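Local coordinates for phytase (PDB 2GFI), which probably hydrolyses phytate (inositol hexakisphosphate), releasing phosphate as a 3-phytase of the histidine acid phosphatase family, at residues Q14-D19 against A26-Y31. Residues are numbered along the deposited sequence; the frame is centred on the assembly and turned at random.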
loop_
_atom_site.group_PDB
_atom_site.type_symbol
_atom_site.label_atom_id
_atom_site.label_comp_id
_atom_site.label_asym_id
_atom_site.label_seq_id
_atom_site.Cartn_x
_atom_site.Cartn_y
_atom_site.Cartn_z
ATOM N N GLN A 14 -9.075 -7.867 -0.629
ATOM C CA GLN A 14 -8.853 -7.210 0.633
ATOM C C GLN A 14 -8.972 -8.147 1.826
ATOM O O GLN A 14 -8.534 -7.801 2.932
ATOM C CB GLN A 14 -9.800 -6.027 0.768
ATOM C CG GLN A 14 -9.709 -5.058 -0.386
ATOM C CD GLN A 14 -8.286 -4.646 -0.642
ATOM O OE1 GLN A 14 -7.749 -4.871 -1.755
ATOM N NE2 GLN A 14 -7.648 -4.057 0.369
ATOM N N GLY A 15 -9.540 -9.329 1.600
ATOM C CA GLY A 15 -9.665 -10.347 2.632
ATOM C C GLY A 15 -8.353 -10.725 3.291
ATOM O O GLY A 15 -8.335 -11.322 4.388
ATOM N N ALA A 16 -7.249 -10.404 2.620
ATOM C CA ALA A 16 -5.933 -10.679 3.147
ATOM C C ALA A 16 -5.648 -9.864 4.429
ATOM O O ALA A 16 -4.788 -10.255 5.236
ATOM C CB ALA A 16 -4.858 -10.360 2.059
ATOM N N TYR A 17 -6.387 -8.768 4.612
ATOM C CA TYR A 17 -6.096 -7.781 5.649
ATOM C C TYR A 17 -7.055 -7.811 6.800
ATOM O O TYR A 17 -6.880 -7.050 7.764
ATOM C CB TYR A 17 -6.171 -6.375 5.063
ATOM C CG TYR A 17 -5.199 -6.174 3.960
ATOM C CD1 TYR A 17 -3.829 -6.009 4.230
ATOM C CD2 TYR A 17 -5.617 -6.173 2.624
ATOM C CE1 TYR A 17 -2.929 -5.837 3.221
ATOM C CE2 TYR A 17 -4.690 -5.997 1.593
ATOM C CZ TYR A 17 -3.360 -5.815 1.910
ATOM O OH TYR A 17 -2.431 -5.618 0.897
ATOM N N GLN A 18 -8.095 -8.641 6.659
ATOM C CA GLN A 18 -9.319 -8.475 7.437
ATOM C C GLN A 18 -9.160 -8.744 8.936
ATOM O O GLN A 18 -10.015 -8.345 9.717
ATOM C CB GLN A 18 -10.406 -9.387 6.889
ATOM C CG GLN A 18 -10.094 -10.865 7.188
ATOM C CD GLN A 18 -11.094 -11.778 6.552
ATOM O OE1 GLN A 18 -12.166 -12.016 7.107
ATOM N NE2 GLN A 18 -10.761 -12.290 5.371
ATOM N N ASP A 19 -8.123 -9.468 9.351
ATOM C CA ASP A 19 -7.936 -9.662 10.800
ATOM C C ASP A 19 -6.586 -9.151 11.331
ATOM O O ASP A 19 -6.072 -9.654 12.318
ATOM C CB ASP A 19 -8.188 -11.127 11.202
ATOM C CG ASP A 19 -7.265 -12.092 10.543
ATOM O OD1 ASP A 19 -6.157 -11.686 10.082
ATOM O OD2 ASP A 19 -7.561 -13.312 10.463
ATOM N N ALA A 26 0.340 -8.403 6.401
ATOM C CA ALA A 26 -0.181 -9.244 5.323
ATOM C C ALA A 26 0.912 -9.687 4.405
ATOM O O ALA A 26 1.880 -8.946 4.174
ATOM C CB ALA A 26 -1.232 -8.502 4.504
ATOM N N SER A 27 0.755 -10.885 3.856
ATOM C CA SER A 27 1.642 -11.337 2.794
ATOM C C SER A 27 0.854 -11.471 1.499
ATOM O O SER A 27 0.200 -12.497 1.250
ATOM C CB SER A 27 2.348 -12.641 3.171
ATOM O OG SER A 27 3.071 -12.425 4.370
ATOM N N VAL A 28 0.906 -10.433 0.683
ATOM C CA VAL A 28 0.107 -10.411 -0.540
ATOM C C VAL A 28 0.979 -10.559 -1.773
ATOM O O VAL A 28 0.476 -10.915 -2.818
ATOM C CB VAL A 28 -0.779 -9.155 -0.635
ATOM C CG1 VAL A 28 -1.869 -9.205 0.442
ATOM C CG2 VAL A 28 0.053 -7.860 -0.536
ATOM N N GLU A 29 2.290 -10.345 -1.629
ATOM C CA GLU A 29 3.233 -10.429 -2.774
ATOM C C GLU A 29 3.288 -11.801 -3.421
ATOM O O GLU A 29 3.580 -11.901 -4.605
ATOM C CB GLU A 29 4.640 -9.970 -2.369
ATOM C CG GLU A 29 4.675 -8.471 -2.163
ATOM C CD GLU A 29 5.963 -7.972 -1.534
ATOM O OE1 GLU A 29 6.921 -8.779 -1.380
ATOM O OE2 GLU A 29 6.014 -6.763 -1.207
ATOM N N GLN A 30 3.011 -12.852 -2.650
ATOM C CA GLN A 30 2.927 -14.213 -3.199
ATOM C C GLN A 30 1.881 -14.267 -4.333
ATOM O O GLN A 30 1.916 -15.158 -5.169
ATOM C CB GLN A 30 2.536 -15.203 -2.096
ATOM C CG GLN A 30 1.300 -14.734 -1.360
ATOM C CD GLN A 30 0.774 -15.667 -0.304
ATOM O OE1 GLN A 30 0.557 -15.239 0.851
ATOM N NE2 GLN A 30 0.546 -16.908 -0.661
ATOM N N TYR A 31 0.955 -13.314 -4.350
ATOM C CA TYR A 31 -0.204 -13.399 -5.239
ATOM C C TYR A 31 -0.012 -12.613 -6.532
ATOM O O TYR A 31 -0.916 -12.510 -7.332
ATOM C CB TYR A 31 -1.451 -12.878 -4.531
ATOM C CG TYR A 31 -1.914 -13.723 -3.384
ATOM C CD1 TYR A 31 -2.405 -15.006 -3.587
ATOM C CD2 TYR A 31 -1.892 -13.219 -2.069
ATOM C CE1 TYR A 31 -2.865 -15.770 -2.516
ATOM C CE2 TYR A 31 -2.361 -13.950 -1.009
ATOM C CZ TYR A 31 -2.849 -15.218 -1.244
ATOM O OH TYR A 31 -3.294 -15.943 -0.185
#
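Tyr-17 and Ala-16 meet Ala-26 and Val-28 where two parts of the N-terminal arm, ahead of strand 59-69 of the histidine phosphatase fold, pack together, each a loop segment with one 3-10 turn; the centre of the contact lies about 26 Å from the centre of the chain. The contact is apolar. The small methyl of Ala-26 fits close against the ring, which it meets obliquely, CB reaching Tyr-17 CE1 at 3.4 Å. Tyr-17 CG stands anti to its own carbonyl carbon (chi1 -60°), sending the long ring across to Val-28, whose side chain it crosses at about a right angle. Branching suits Val-28, because both methyls reach Tyr-17 OH, CG2 at 3.6 Å and CG1 at 3.7 Å, while CG1 also meets Ala-16 CB at 3.6 Å. An alanine in place of Tyr-17 is likely to cost Ala-26 CB and the methyls of Val-28 the ring and hydroxyl they pack against. Backbone hydrogen bonds close each turn, Tyr-17 N to Gln-14 O and Tyr-31 N to Val-28 O. Polar groups also join subunits: Ala-16 O and Ser-27 N both bond Gln-45 of a second subunit. Within 14-19, Gln-18 NE2 donates nearly straight (168°) to a lone pair of Gly-15 O, 2.8 Å away in the carbonyl plane.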